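PDB 4KZK: L-arabinose ABC transporter, periplasmic L-arabinose-binding protein from Burkholderia thailandensis, which binds beta-D-galactose and probably L-arabinose in the periplasm, presumably handing the sugar to an ABC transporter for uptake. Local coordinates for residues R149-A154 and I261-N266; G188-L193 and V234-N239; K118-D123 and V300-W305. One frame throughout, in Å; residues are numbered along the deposited sequence.

Contact 1: R149-A154 and I261-N266; sequences RQVGDA and IAVGIN. With GAL (beta-D-galactopyranose), chain B.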
loop_
_atom_site.group_PDB
_atom_site.type_symbol
_atom_site.label_atom_id
_atom_site.label_comp_id
_atom_site.label_asym_id
_atom_site.label_seq_id
_atom_site.Cartn_x
_atom_site.Cartn_y
_atom_site.Cartn_z
ATOM N N ARG A 149 1.857 -3.038 -12.954
ATOM C CA ARG A 149 1.482 -3.573 -14.257
ATOM C C ARG A 149 0.105 -4.223 -14.218
ATOM O O ARG A 149 -0.683 -4.073 -15.163
ATOM C CB ARG A 149 2.518 -4.592 -14.735
ATOM C CG ARG A 149 3.895 -4.025 -15.013
ATOM C CD ARG A 149 3.911 -3.024 -16.153
ATOM N NE ARG A 149 3.622 -3.630 -17.451
ATOM C CZ ARG A 149 4.350 -3.463 -18.552
ATOM N NH1 ARG A 149 5.471 -2.728 -18.548
ATOM N NH2 ARG A 149 3.947 -4.036 -19.676
ATOM N N GLN A 150 -0.150 -4.999 -13.180
ATOM C CA GLN A 150 -1.477 -5.610 -12.991
ATOM C C GLN A 150 -2.588 -4.574 -12.884
ATOM O O GLN A 150 -3.673 -4.774 -13.417
ATOM C CB GLN A 150 -1.504 -6.516 -11.770
ATOM C CG GLN A 150 -0.620 -7.741 -11.890
ATOM C CD GLN A 150 -0.621 -8.510 -10.592
ATOM O OE1 GLN A 150 0.052 -8.125 -9.645
ATOM N NE2 GLN A 150 -1.390 -9.547 -10.518
ATOM N N VAL A 151 -2.327 -3.476 -12.193
ATOM C CA VAL A 151 -3.312 -2.397 -12.127
ATOM C C VAL A 151 -3.643 -1.866 -13.527
ATOM O O VAL A 151 -4.804 -1.741 -13.909
ATOM C CB VAL A 151 -2.820 -1.228 -11.254
ATOM C CG1 VAL A 151 -3.711 -0.001 -11.432
ATOM C CG2 VAL A 151 -2.716 -1.620 -9.774
ATOM N N GLY A 152 -2.612 -1.551 -14.301
ATOM C CA GLY A 152 -2.809 -1.017 -15.631
ATOM C C GLY A 152 -3.475 -2.004 -16.564
ATOM O O GLY A 152 -4.360 -1.626 -17.342
ATOM N N ASP A 153 -3.117 -3.282 -16.449
ATOM C CA ASP A 153 -3.743 -4.300 -17.289
ATOM C C ASP A 153 -5.229 -4.427 -16.994
ATOM O O ASP A 153 -6.050 -4.555 -17.919
ATOM C CB ASP A 153 -3.087 -5.661 -17.079
ATOM C CG ASP A 153 -1.717 -5.777 -17.695
ATOM O OD1 ASP A 153 -1.248 -4.909 -18.480
ATOM O OD2 ASP A 153 -1.097 -6.824 -17.384
ATOM N N ALA A 154 -5.570 -4.404 -15.703
ATOM C CA ALA A 154 -6.981 -4.491 -15.251
ATOM C C ALA A 154 -7.770 -3.324 -15.830
ATOM O O ALA A 154 -8.861 -3.494 -16.350
ATOM C CB ALA A 154 -7.073 -4.467 -13.737
ATOM N N ILE A 261 -12.715 4.538 -14.709
ATOM C CA ILE A 261 -12.256 3.200 -14.291
ATOM C C ILE A 261 -11.033 3.375 -13.399
ATOM O O ILE A 261 -9.968 3.765 -13.872
ATOM C CB ILE A 261 -11.910 2.300 -15.491
ATOM C CG1 ILE A 261 -13.134 2.140 -16.388
ATOM C CG2 ILE A 261 -11.401 0.952 -15.017
ATOM C CD1 ILE A 261 -12.801 1.525 -17.724
ATOM N N ALA A 262 -11.198 3.086 -12.117
ATOM C CA ALA A 262 -10.137 3.235 -11.143
ATOM C C ALA A 262 -9.850 1.899 -10.499
ATOM O O ALA A 262 -10.774 1.183 -10.142
ATOM C CB ALA A 262 -10.546 4.256 -10.087
ATOM N N VAL A 263 -8.565 1.578 -10.346
ATOM C CA VAL A 263 -8.164 0.303 -9.735
ATOM C C VAL A 263 -7.107 0.595 -8.687
ATOM O O VAL A 263 -6.114 1.279 -8.965
ATOM C CB VAL A 263 -7.637 -0.697 -10.798
ATOM C CG1 VAL A 263 -7.016 -1.936 -10.156
ATOM C CG2 VAL A 263 -8.746 -1.079 -11.749
ATOM N N GLY A 264 -7.340 0.099 -7.484
ATOM C CA GLY A 264 -6.434 0.283 -6.372
ATOM C C GLY A 264 -5.492 -0.868 -6.129
ATOM O O GLY A 264 -5.378 -1.778 -6.958
ATOM N N ILE A 265 -4.798 -0.775 -4.998
ATOM C CA ILE A 265 -3.917 -1.821 -4.471
ATOM C C ILE A 265 -4.224 -1.989 -2.981
ATOM O O ILE A 265 -4.322 -0.985 -2.264
ATOM C CB ILE A 265 -2.432 -1.481 -4.660
ATOM C CG1 ILE A 265 -2.103 -1.371 -6.148
ATOM C CG2 ILE A 265 -1.556 -2.500 -3.959
ATOM C CD1 ILE A 265 -0.762 -0.711 -6.405
ATOM N N ASN A 266 -4.424 -3.253 -2.587
ATOM C CA ASN A 266 -4.534 -3.806 -1.220
ATOM C C ASN A 266 -5.645 -4.832 -1.161
ATOM O O ASN A 266 -5.443 -5.928 -0.710
ATOM C CB ASN A 266 -4.773 -2.777 -0.131
ATOM C CG ASN A 266 -3.561 -1.952 0.183
ATOM O OD1 ASN A 266 -2.449 -2.278 -0.230
ATOM N ND2 ASN A 266 -3.762 -0.885 0.960
HETATM C C1 GAL B . 2.172 0.751 2.010
HETATM C C2 GAL B . 0.795 1.388 1.846
HETATM C C3 GAL B . -0.264 0.363 2.275
HETATM C C4 GAL B . -0.063 -0.941 1.508
HETATM C C5 GAL B . 1.351 -1.441 1.743
HETATM C C6 GAL B . 1.638 -2.711 0.953
HETATM O O1 GAL B . 3.120 1.665 1.496
HETATM O O2 GAL B . 0.740 2.535 2.662
HETATM O O3 GAL B . -1.590 0.873 2.083
HETATM O O4 GAL B . -0.336 -0.766 0.140
HETATM O O5 GAL B . 2.257 -0.456 1.267
HETATM O O6 GAL B . 2.964 -3.158 1.182
#
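Val151 is the main bump, and it settles into a hollow walled by Val263 and Ile265, with the carbonyl oxygens of Val263 and Gly264 as its floor. Each branch of the valine has its own neighbours. CG1, anti to the backbone N (chi1 168°), lies 3.7 Å from Val263 O and 4.0 Å from Val263 CG1 as the two valines slide past each other in opposite directions. CG2 rests 3.7 Å from Ile265 CG1, the side chains crossing at about a right angle, and 3.9 Å from Gly264 O. The fit is reciprocal: Val263 wedges between Val151 and Ala154, one helical turn apart, its CG2 being 4.3 Å from Ala154 CB. Short, branched or single-methyl side chains suit a helix whose axis passes 8.4 Å from that of the strand. Beyond the corner the chain turns at Ile265, Asn266 grips galactose with both arms of its amide: OD1 accepts from GAL O4 at 2.6 Å, and ND2 gives GAL O3 a nearly straight bond of 3.0 Å (170°). Strand 260-264 runs between strands 233-236 and 283-288; Phe284 and Ile287 of the latter widen the apolar layer under helix 144-161, while Ile265 also touches Arg185 of helix 180-195.

Contact 2: G188-L193 and V234-N239; sequences GAVDAL and VAFGSN. With GAL (beta-D-galactopyranose), chain B.
The phenyl ring of Phe236 receives three residues of helix 180-195, each in a different way. Ala189 sets its methyl over one face, offset toward the rim, with CB 3.7 Å from the ring centroid and 23° off the normal, a CH-pi contact. Its approach is nearest over one flank of the ring, 3.5 Å from Phe236 CE2. At the edge, near the ring plane, Val190 CG2 comes within 3.7 Å of Phe236 CZ, the two side chains crossing at about a right angle. Leu193 meets the ring obliquely and tip to tip, its CD1 3.5 Å from Phe236 CE1. The same methyl reaches on to Val234 CG2 at 4.2 Å, so one leucine branch serves both residues that the strand points at the helix.

The strand directs CB of Phe236 at the helix, and CG, between the backbone N and the carbonyl carbon (chi1 48°), starts the ring toward Ala189 and Leu193. The residue types suit the site: a large flat ring spans much of the gap between helix and strand, whose axes are 10.1 Å apart, and alanine is small enough to let the helix backbone ride over the ring face.

Where the chain leaves the strand, Asn239 takes on two tasks. Its ND2 donates an almost straight bond to GAL O3, 3.0 Å long at 177°, while its side chain caps the start of helix 240-252. OD1 is also hydrogen-bonded to Thr242 OG1, which helps to fix the amide's rotation.

Strand 233-236 lies between strands 170-175 and 260-264 of the sheet. Val171 and Arg173 of the former also touch Phe236, and Ile155 of helix 144-161 packs on Val234.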
loop_
_atom_site.group_PDB
_atom_site.type_symbol
_atom_site.label_atom_id
_atom_site.label_comp_id
_atom_site.label_asym_id
_atom_site.label_seq_id
_atom_site.Cartn_x
_atom_site.Cartn_y
_atom_site.Cartn_z
ATOM N N GLY A 188 4.490 1.253 -12.969
ATOM C CA GLY A 188 4.006 0.021 -13.585
ATOM C C GLY A 188 2.655 0.197 -14.229
ATOM O O GLY A 188 2.410 -0.271 -15.352
ATOM N N ALA A 189 1.752 0.886 -13.530
ATOM C CA ALA A 189 0.419 1.111 -14.071
ATOM C C ALA A 189 0.479 1.941 -15.355
ATOM O O ALA A 189 -0.157 1.613 -16.368
ATOM C CB ALA A 189 -0.474 1.783 -13.027
ATOM N N VAL A 190 1.248 3.020 -15.330
ATOM C CA VAL A 190 1.385 3.838 -16.532
ATOM C C VAL A 190 1.978 3.027 -17.697
ATOM O O VAL A 190 1.513 3.123 -18.830
ATOM C CB VAL A 190 2.238 5.110 -16.281
ATOM C CG1 VAL A 190 2.577 5.816 -17.600
ATOM C CG2 VAL A 190 1.513 6.075 -15.360
ATOM N N ASP A 191 3.013 2.243 -17.409
ATOM C CA ASP A 191 3.698 1.480 -18.453
ATOM C C ASP A 191 2.740 0.471 -19.063
ATOM O O ASP A 191 2.687 0.307 -20.282
ATOM C CB ASP A 191 4.943 0.764 -17.891
ATOM C CG ASP A 191 6.110 1.706 -17.607
ATOM O OD1 ASP A 191 6.017 2.917 -17.916
ATOM O OD2 ASP A 191 7.147 1.234 -17.083
ATOM N N ALA A 192 1.967 -0.215 -18.225
ATOM C CA ALA A 192 0.975 -1.160 -18.748
ATOM C C ALA A 192 -0.088 -0.449 -19.601
ATOM O O ALA A 192 -0.532 -0.971 -20.622
ATOM C CB ALA A 192 0.326 -1.954 -17.608
ATOM N N LEU A 193 -0.494 0.747 -19.194
ATOM C CA LEU A 193 -1.505 1.483 -19.949
ATOM C C LEU A 193 -0.955 1.964 -21.310
ATOM O O LEU A 193 -1.634 1.860 -22.337
ATOM C CB LEU A 193 -2.068 2.649 -19.127
ATOM C CG LEU A 193 -3.013 2.217 -18.004
ATOM C CD1 LEU A 193 -3.180 3.332 -17.004
ATOM C CD2 LEU A 193 -4.370 1.791 -18.536
ATOM N N VAL A 234 -9.263 7.195 -16.438
ATOM C CA VAL A 234 -8.834 6.094 -15.586
ATOM C C VAL A 234 -7.971 6.691 -14.483
ATOM O O VAL A 234 -7.407 7.794 -14.641
ATOM C CB VAL A 234 -8.080 4.993 -16.375
ATOM C CG1 VAL A 234 -8.918 4.461 -17.539
ATOM C CG2 VAL A 234 -6.753 5.494 -16.896
ATOM N N ALA A 235 -7.894 5.993 -13.354
ATOM C CA ALA A 235 -7.154 6.527 -12.227
ATOM C C ALA A 235 -6.592 5.421 -11.380
ATOM O O ALA A 235 -7.154 4.329 -11.304
ATOM C CB ALA A 235 -8.036 7.446 -11.383
ATOM N N PHE A 236 -5.498 5.727 -10.703
ATOM C CA PHE A 236 -4.840 4.784 -9.826
ATOM C C PHE A 236 -3.847 5.544 -8.987
ATOM O O PHE A 236 -3.380 6.620 -9.356
ATOM C CB PHE A 236 -4.125 3.710 -10.672
ATOM C CG PHE A 236 -3.285 4.291 -11.784
ATOM C CD1 PHE A 236 -3.855 4.577 -13.018
ATOM C CD2 PHE A 236 -1.948 4.606 -11.583
ATOM C CE1 PHE A 236 -3.117 5.144 -14.034
ATOM C CE2 PHE A 236 -1.209 5.166 -12.601
ATOM C CZ PHE A 236 -1.786 5.438 -13.828
ATOM N N GLY A 237 -3.469 4.938 -7.887
ATOM C CA GLY A 237 -2.471 5.526 -7.015
ATOM C C GLY A 237 -1.513 4.501 -6.468
ATOM O O GLY A 237 -1.046 3.588 -7.176
ATOM N N SER A 238 -1.179 4.654 -5.211
ATOM C CA SER A 238 -0.307 3.715 -4.538
ATOM C C SER A 238 -1.102 2.649 -3.788
ATOM O O SER A 238 -0.562 1.601 -3.461
ATOM C CB SER A 238 0.629 4.440 -3.583
ATOM O OG SER A 238 -0.088 5.183 -2.623
ATOM N N ASN A 239 -2.370 2.936 -3.494
ATOM C CA ASN A 239 -3.202 2.010 -2.728
ATOM C C ASN A 239 -4.673 2.330 -2.921
ATOM O O ASN A 239 -5.027 3.267 -3.631
ATOM C CB ASN A 239 -2.797 1.974 -1.232
ATOM C CG ASN A 239 -3.075 3.279 -0.496
ATOM O OD1 ASN A 239 -3.581 4.239 -1.061
ATOM N ND2 ASN A 239 -2.730 3.312 0.783
HETATM C C1 GAL B . 2.172 0.751 2.010
HETATM C C2 GAL B . 0.795 1.388 1.846
HETATM C C3 GAL B . -0.264 0.363 2.275
HETATM C C4 GAL B . -0.063 -0.941 1.508
HETATM C C5 GAL B . 1.351 -1.441 1.743
HETATM C C6 GAL B . 1.638 -2.711 0.953
HETATM O O1 GAL B . 3.120 1.665 1.496
HETATM O O2 GAL B . 0.740 2.535 2.662
HETATM O O3 GAL B . -1.590 0.873 2.083
HETATM O O4 GAL B . -0.336 -0.766 0.140
HETATM O O5 GAL B . 2.257 -0.456 1.267
HETATM O O6 GAL B . 2.964 -3.158 1.182
#

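Contact 3: K118-D123 and V300-W305; sequences KLMSVD and VNMYDW. With GAL (beta-D-galactopyranose), chain B.
Lys118 and Met120 pack on Met302 and Trp305 in a helix-on-sheet contact, partly buried, in which helix 291-308 runs nearly antiparallel to strand 118-122. It is apolar in substance, although it includes a lysine and an indole nitrogen. The aliphatic part of Lys118 crosses the indole of Trp305 obliquely: CD lies 3.5 Å from the centroid of the five-membered ring and only 6° off its normal, a CH-pi contact over the face. CE follows at 3.6 Å from Trp305 NE1. The chain then bends at its last torsion (chi4 67°), and NZ ends 5.2 Å from that same centroid, at most a weak cation-pi attraction. A lysine suits this partly exposed margin because its methylenes can cover a ring while its charge stays at the far end. At the indole edge, in its plane, Leu119 O sits 3.5 Å from Trp305 CZ3.

Deeper in, two methionines pack together. Met302 is bent at chi2 and again at chi3 (73°), and this second bend places its CE 3.6 Å from Met120 CB. Met120 CE in turn reaches the helix, 3.9 Å from Asn301 CB and as close to the backbone N of Met302. Long, unbranched and pliable, methionine can fill irregular gaps.

Near the C-terminal end of the strand, Asp123 OD1 accepts a 2.6 Å hydrogen bond from GAL O6. Trp50 NE1 and His294 ND1 are hydrogen-bonded to the same oxygen, and would help hold the carboxylate in place. His294 belongs to helix 291-308, so this helix packs on the strand and reaches the sugar site.

Strand 118-122 lies between strands 94-98 and 139-142, with Leu119 packing on Val95 and Ile97, while Pro138 touches both Met120 and Trp305.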
loop_
_atom_site.group_PDB
_atom_site.type_symbol
_atom_site.label_atom_id
_atom_site.label_comp_id
_atom_site.label_asym_id
_atom_site.label_seq_id
_atom_site.Cartn_x
_atom_site.Cartn_y
_atom_site.Cartn_z
ATOM N N LYS A 118 15.790 -6.557 17.941
ATOM C CA LYS A 118 16.013 -6.853 16.525
ATOM C C LYS A 118 15.004 -6.061 15.717
ATOM O O LYS A 118 13.896 -5.838 16.200
ATOM C CB LYS A 118 15.875 -8.343 16.256
ATOM C CG LYS A 118 17.066 -9.093 16.825
ATOM C CD LYS A 118 16.953 -10.594 16.747
ATOM C CE LYS A 118 18.291 -11.249 17.046
ATOM N NZ LYS A 118 18.715 -11.041 18.453
ATOM N N LEU A 119 15.425 -5.624 14.532
ATOM C CA LEU A 119 14.654 -4.694 13.700
ATOM C C LEU A 119 14.365 -5.281 12.315
ATOM O O LEU A 119 15.287 -5.680 11.600
ATOM C CB LEU A 119 15.427 -3.378 13.544
ATOM C CG LEU A 119 14.846 -2.347 12.571
ATOM C CD1 LEU A 119 13.479 -1.863 13.018
ATOM C CD2 LEU A 119 15.803 -1.189 12.365
ATOM N N MET A 120 13.080 -5.269 11.941
ATOM C CA MET A 120 12.590 -5.702 10.632
ATOM C C MET A 120 11.623 -4.646 10.100
ATOM O O MET A 120 10.932 -4.014 10.874
ATOM C CB MET A 120 11.845 -7.021 10.787
ATOM C CG MET A 120 11.244 -7.578 9.512
ATOM S SD MET A 120 10.522 -9.185 9.848
ATOM C CE MET A 120 11.992 -10.145 10.188
ATOM N N SER A 121 11.622 -4.448 8.788
ATOM C CA SER A 121 10.681 -3.514 8.145
ATOM C C SER A 121 9.640 -4.265 7.338
ATOM O O SER A 121 9.869 -5.386 6.850
ATOM C CB SER A 121 11.418 -2.507 7.258
ATOM O OG SER A 121 12.165 -3.177 6.288
ATOM N N VAL A 122 8.482 -3.640 7.202
ATOM C CA VAL A 122 7.399 -4.184 6.385
ATOM C C VAL A 122 6.819 -3.037 5.562
ATOM O O VAL A 122 6.695 -1.905 6.053
ATOM C CB VAL A 122 6.353 -4.934 7.255
ATOM C CG1 VAL A 122 5.615 -4.003 8.195
ATOM C CG2 VAL A 122 5.406 -5.742 6.390
ATOM N N ASP A 123 6.490 -3.361 4.310
ATOM C CA ASP A 123 5.861 -2.483 3.316
ATOM C C ASP A 123 6.802 -1.450 2.744
ATOM O O ASP A 123 7.080 -1.485 1.565
ATOM C CB ASP A 123 4.583 -1.846 3.856
ATOM C CG ASP A 123 3.661 -2.876 4.437
ATOM O OD1 ASP A 123 3.265 -3.797 3.677
ATOM O OD2 ASP A 123 3.370 -2.830 5.643
ATOM N N VAL A 300 6.593 -14.329 12.545
ATOM C CA VAL A 300 7.283 -15.611 12.762
ATOM C C VAL A 300 8.780 -15.508 12.454
ATOM O O VAL A 300 9.610 -16.038 13.218
ATOM C CB VAL A 300 6.616 -16.757 11.967
ATOM C CG1 VAL A 300 7.475 -18.018 11.978
ATOM C CG2 VAL A 300 5.241 -17.042 12.556
ATOM N N ASN A 301 9.128 -14.836 11.360
ATOM C CA ASN A 301 10.522 -14.609 11.022
ATOM C C ASN A 301 11.229 -13.885 12.163
ATOM O O ASN A 301 12.320 -14.295 12.569
ATOM C CB ASN A 301 10.659 -13.827 9.709
ATOM C CG ASN A 301 10.307 -14.660 8.486
ATOM O OD1 ASN A 301 10.327 -15.896 8.515
ATOM N ND2 ASN A 301 10.008 -13.982 7.391
ATOM N N MET A 302 10.594 -12.847 12.706
ATOM C CA MET A 302 11.121 -12.148 13.884
ATOM C C MET A 302 11.235 -13.069 15.110
ATOM O O MET A 302 12.267 -13.100 15.766
ATOM C CB MET A 302 10.261 -10.914 14.223
ATOM C CG MET A 302 10.713 -10.172 15.479
ATOM S SD MET A 302 12.407 -9.570 15.355
ATOM C CE MET A 302 12.245 -8.213 14.204
ATOM N N TYR A 303 10.170 -13.792 15.433
ATOM C CA TYR A 303 10.171 -14.737 16.552
ATOM C C TYR A 303 11.354 -15.706 16.473
ATOM O O TYR A 303 12.113 -15.882 17.438
ATOM C CB TYR A 303 8.857 -15.515 16.586
ATOM C CG TYR A 303 8.801 -16.496 17.740
ATOM C CD1 TYR A 303 8.454 -16.077 19.019
ATOM C CD2 TYR A 303 9.113 -17.825 17.549
ATOM C CE1 TYR A 303 8.416 -16.971 20.082
ATOM C CE2 TYR A 303 9.084 -18.726 18.605
ATOM C CZ TYR A 303 8.723 -18.290 19.866
ATOM O OH TYR A 303 8.697 -19.184 20.917
ATOM N N ASP A 304 11.514 -16.331 15.314
ATOM C CA ASP A 304 12.581 -17.311 15.107
ATOM C C ASP A 304 13.963 -16.649 15.150
ATOM O O ASP A 304 14.939 -17.269 15.565
ATOM C CB ASP A 304 12.398 -18.025 13.770
ATOM C CG ASP A 304 11.245 -19.022 13.781
ATOM O OD1 ASP A 304 10.710 -19.343 14.869
ATOM O OD2 ASP A 304 10.878 -19.494 12.689
ATOM N N TRP A 305 14.045 -15.397 14.713
ATOM C CA TRP A 305 15.294 -14.629 14.780
ATOM C C TRP A 305 15.698 -14.391 16.241
ATOM O O TRP A 305 16.868 -14.579 16.623
ATOM C CB TRP A 305 15.118 -13.298 14.048
ATOM C CG TRP A 305 16.352 -12.497 13.771
ATOM C CD1 TRP A 305 17.660 -12.883 13.909
ATOM C CD2 TRP A 305 16.387 -11.161 13.263
ATOM N NE1 TRP A 305 18.494 -11.854 13.535
ATOM C CE2 TRP A 305 17.733 -10.786 13.135
ATOM C CE3 TRP A 305 15.399 -10.233 12.926
ATOM C CZ2 TRP A 305 18.115 -9.522 12.670
ATOM C CZ3 TRP A 305 15.778 -8.985 12.474
ATOM C CH2 TRP A 305 17.123 -8.640 12.344
HETATM C C1 GAL B . 2.172 0.751 2.010
HETATM C C2 GAL B . 0.795 1.388 1.846
HETATM C C3 GAL B . -0.264 0.363 2.275
HETATM C C4 GAL B . -0.063 -0.941 1.508
HETATM C C5 GAL B . 1.351 -1.441 1.743
HETATM C C6 GAL B . 1.638 -2.711 0.953
HETATM O O1 GAL B . 3.120 1.665 1.496
HETATM O O2 GAL B . 0.740 2.535 2.662
HETATM O O3 GAL B . -1.590 0.873 2.083
HETATM O O4 GAL B . -0.336 -0.766 0.140
HETATM O O5 GAL B . 2.257 -0.456 1.267
HETATM O O6 GAL B . 2.964 -3.158 1.182
#

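In the fold
Contacts 1 and 2 are core contacts on one side of the sugar, their centres 6 Å apart. Their strands, 260-264 and 233-236, are sheet neighbours joined by backbone hydrogen bonds from Ala235 to Ile261 and Val263. Contact 3 lies across the chain's centre, about 29 to 30 Å away between centres, and is only partly buried. The chemistry follows: aliphatic side chains and one phenylalanine inside, against buried methionines in contact 3, with a lysine laid over a tryptophan at its partly exposed margin. All three set a helix roughly antiparallel to a strand, and a residue at or soon after each strand's C-terminal end binds galactose, in keeping with two-lobed periplasmic binding proteins, which hold sugar between lobes.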